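Long-range contact in double Glycine Motif Protease domain from AMS/PCAT Transporter (Lachnospiraceae bacterium C6A11, PDB 6MPZ), which probably cleaves the leader peptide from a lantibiotic-type precursor after its double-glycine motif, as the C39 peptidase domain of a peptide-exporting ABC transporter: residues Ala37-Trp42 with Phe141-Arg146. Residues are numbered along the deposited sequence; the frame is centred on the assembly and turned at random.
Sequences AYYKKW and FKPTDR
In Y39, CG stands anti to the carbonyl carbon and beside the backbone N (chi1 -68°). CB of Y39 points toward 141-146, and the phenol reaches P143. K41 starts with the same first torsion. Its chain then runs extended through chi2 and chi3 and bends only at chi4 (-66°). Y39 has the largest share of the contact. The Y39 and P143 side chains cross at about a right angle, with Y39 CE1 3.6 Å from P143 CD and 3.9 Å from P143 CG. Y38 CD2 lies over the centre of one face of the Y39 ring. No direct hydrogen bond joins the two segments. Instead a water lies in the plane of the Y39 ring, at its edge, 2.6 Å from Y39 OH. The same water is hydrogen-bonded to F141 O at 3.0 Å. Y39 OH itself stays 3.6 Å from F141 O, so the water bridges the phenol and F141, a residue of strand 137-142.

A Schellman motif ends helix 27-38 here. K40, with positive phi, is its C-prime residue, and K41 N bonds back to L36 O. Y39, the first residue after the helix to leave helical angles, joins it to strand 137-142 of the antiparallel sheet and the chain that follows. The domain belongs to the C39 family of clan CA, the papain-like cysteine peptidases.

Farther out, K41 NZ comes 4.0 Å from T144 CG2, in a loose approach to a poorly ordered residue. The ammonium also makes a weak hydrogen bond to Y71 O. P8 touches Y39 and Q7 touches P143, so the N-terminal segment packs against both partners.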
loop_
_atom_site.group_PDB
_atom_site.type_symbol
_atom_site.label_atom_id
_atom_site.label_comp_id
_atom_site.label_asym_id
_atom_site.label_seq_id
_atom_site.Cartn_x
_atom_site.Cartn_y
_atom_site.Cartn_z
ATOM N N ALA A 37 -5.634 -7.898 -5.954
ATOM C CA ALA A 37 -5.916 -9.308 -5.722
ATOM C C ALA A 37 -6.837 -9.533 -4.515
ATOM O O ALA A 37 -7.673 -10.410 -4.567
ATOM C CB ALA A 37 -4.607 -10.080 -5.573
ATOM N N TYR A 38 -6.707 -8.714 -3.455
ATOM C CA TYR A 38 -7.611 -8.765 -2.293
ATOM C C TYR A 38 -9.062 -8.511 -2.732
ATOM O O TYR A 38 -9.989 -9.175 -2.238
ATOM C CB TYR A 38 -7.191 -7.753 -1.206
ATOM C CG TYR A 38 -8.140 -7.633 -0.025
ATOM C CD1 TYR A 38 -8.064 -8.514 1.069
ATOM C CD2 TYR A 38 -9.142 -6.668 -0.008
ATOM C CE1 TYR A 38 -8.944 -8.393 2.165
ATOM C CE2 TYR A 38 -10.037 -6.542 1.069
ATOM C CZ TYR A 38 -9.964 -7.405 2.136
ATOM O OH TYR A 38 -10.842 -7.216 3.186
ATOM N N TYR A 39 -9.255 -7.559 -3.647
ATOM C CA TYR A 39 -10.614 -7.223 -4.160
ATOM C C TYR A 39 -10.995 -8.060 -5.386
ATOM O O TYR A 39 -12.060 -7.842 -5.969
ATOM C CB TYR A 39 -10.711 -5.729 -4.486
ATOM C CG TYR A 39 -10.655 -4.855 -3.256
ATOM C CD1 TYR A 39 -11.770 -4.722 -2.435
ATOM C CD2 TYR A 39 -9.475 -4.167 -2.897
ATOM C CE1 TYR A 39 -11.732 -3.917 -1.289
ATOM C CE2 TYR A 39 -9.421 -3.379 -1.760
ATOM C CZ TYR A 39 -10.553 -3.250 -0.953
ATOM O OH TYR A 39 -10.535 -2.484 0.188
ATOM N N LYS A 40 -10.137 -9.028 -5.741
ATOM C CA LYS A 40 -10.314 -9.894 -6.904
ATOM C C LYS A 40 -10.433 -9.108 -8.220
ATOM O O LYS A 40 -11.194 -9.486 -9.094
ATOM C CB LYS A 40 -11.486 -10.877 -6.691
ATOM C CG LYS A 40 -11.165 -11.952 -5.636
ATOM C CD LYS A 40 -12.310 -12.474 -4.817
ATOM C CE LYS A 40 -13.225 -13.409 -5.560
ATOM N NZ LYS A 40 -13.854 -14.324 -4.567
ATOM N N LYS A 41 -9.681 -8.012 -8.338
ATOM C CA LYS A 41 -9.550 -7.271 -9.610
ATOM C C LYS A 41 -8.333 -7.784 -10.301
ATOM O O LYS A 41 -7.213 -7.522 -9.889
ATOM C CB LYS A 41 -9.501 -5.765 -9.398
ATOM C CG LYS A 41 -10.871 -5.226 -8.993
ATOM C CD LYS A 41 -10.742 -3.838 -8.386
ATOM C CE LYS A 41 -12.075 -3.325 -7.862
ATOM N NZ LYS A 41 -13.016 -3.123 -9.006
ATOM N N TRP A 42 -8.575 -8.587 -11.335
ATOM C CA TRP A 42 -7.530 -9.348 -11.996
ATOM C C TRP A 42 -6.970 -8.456 -13.086
ATOM O O TRP A 42 -7.697 -8.061 -13.990
ATOM C CB TRP A 42 -8.100 -10.668 -12.538
ATOM C CG TRP A 42 -8.783 -11.541 -11.440
ATOM C CD1 TRP A 42 -10.051 -12.090 -11.476
ATOM C CD2 TRP A 42 -8.227 -11.924 -10.167
ATOM N NE1 TRP A 42 -10.302 -12.796 -10.317
ATOM C CE2 TRP A 42 -9.208 -12.708 -9.495
ATOM C CE3 TRP A 42 -6.988 -11.691 -9.529
ATOM C CZ2 TRP A 42 -8.991 -13.248 -8.226
ATOM C CZ3 TRP A 42 -6.773 -12.239 -8.257
ATOM C CH2 TRP A 42 -7.770 -13.004 -7.625
ATOM N N PHE A 141 -7.740 2.477 0.487
ATOM C CA PHE A 141 -8.549 2.077 -0.660
ATOM C C PHE A 141 -9.889 1.571 -0.203
ATOM O O PHE A 141 -10.009 1.012 0.885
ATOM C CB PHE A 141 -7.855 0.990 -1.495
ATOM C CG PHE A 141 -6.475 1.368 -1.961
ATOM C CD1 PHE A 141 -6.296 2.116 -3.116
ATOM C CD2 PHE A 141 -5.347 0.980 -1.249
ATOM C CE1 PHE A 141 -5.034 2.475 -3.525
ATOM C CE2 PHE A 141 -4.100 1.342 -1.679
ATOM C CZ PHE A 141 -3.938 2.073 -2.807
ATOM N N LYS A 142 -10.885 1.758 -1.057
ATOM C CA LYS A 142 -12.256 1.373 -0.781
ATOM C C LYS A 142 -12.849 1.004 -2.155
ATOM O O LYS A 142 -12.513 1.644 -3.163
ATOM C CB LYS A 142 -12.989 2.564 -0.125
ATOM C CG LYS A 142 -14.508 2.632 -0.182
ATOM C CD LYS A 142 -15.217 2.934 1.151
ATOM C CE LYS A 142 -15.458 1.615 1.883
ATOM N NZ LYS A 142 -16.226 1.691 3.159
ATOM N N PRO A 143 -13.709 -0.031 -2.213
ATOM C CA PRO A 143 -14.396 -0.338 -3.464
ATOM C C PRO A 143 -15.420 0.711 -3.925
ATOM O O PRO A 143 -15.834 1.571 -3.150
ATOM C CB PRO A 143 -15.099 -1.679 -3.190
ATOM C CG PRO A 143 -15.015 -1.894 -1.762
ATOM C CD PRO A 143 -13.902 -1.092 -1.223
ATOM N N THR A 144 -15.915 0.518 -5.147
ATOM C CA THR A 144 -16.170 1.566 -6.160
ATOM C C THR A 144 -17.293 2.569 -5.891
ATOM O O THR A 144 -17.000 3.719 -5.608
ATOM C CB THR A 144 -16.413 0.953 -7.577
ATOM O OG1 THR A 144 -17.811 0.869 -7.854
ATOM C CG2 THR A 144 -15.792 -0.467 -7.780
ATOM N N ASP A 145 -18.552 2.124 -5.985
ATOM C CA ASP A 145 -19.744 3.006 -5.987
ATOM C C ASP A 145 -19.804 3.988 -4.808
ATOM O O ASP A 145 -20.370 5.077 -4.927
ATOM C CB ASP A 145 -21.044 2.182 -6.050
ATOM C CG ASP A 145 -21.250 1.307 -4.818
ATOM O OD1 ASP A 145 -21.381 1.853 -3.703
ATOM O OD2 ASP A 145 -21.284 0.069 -4.965
ATOM N N ARG A 146 -19.253 3.572 -3.668
ATOM C CA ARG A 146 -18.961 4.473 -2.558
ATOM C C ARG A 146 -17.569 4.113 -2.033
ATOM O O ARG A 146 -16.556 4.394 -2.682
ATOM C CB ARG A 146 -20.041 4.364 -1.465
ATOM C CG ARG A 146 -20.174 5.600 -0.576
ATOM C CD ARG A 146 -19.047 5.705 0.452
ATOM N NE ARG A 146 -18.449 7.047 0.510
ATOM C CZ ARG A 146 -17.183 7.336 0.846
ATOM N NH1 ARG A 146 -16.301 6.384 1.160
ATOM N NH2 ARG A 146 -16.788 8.610 0.861
HETATM O O HOH W 1 -8.413 -1.462 1.192
#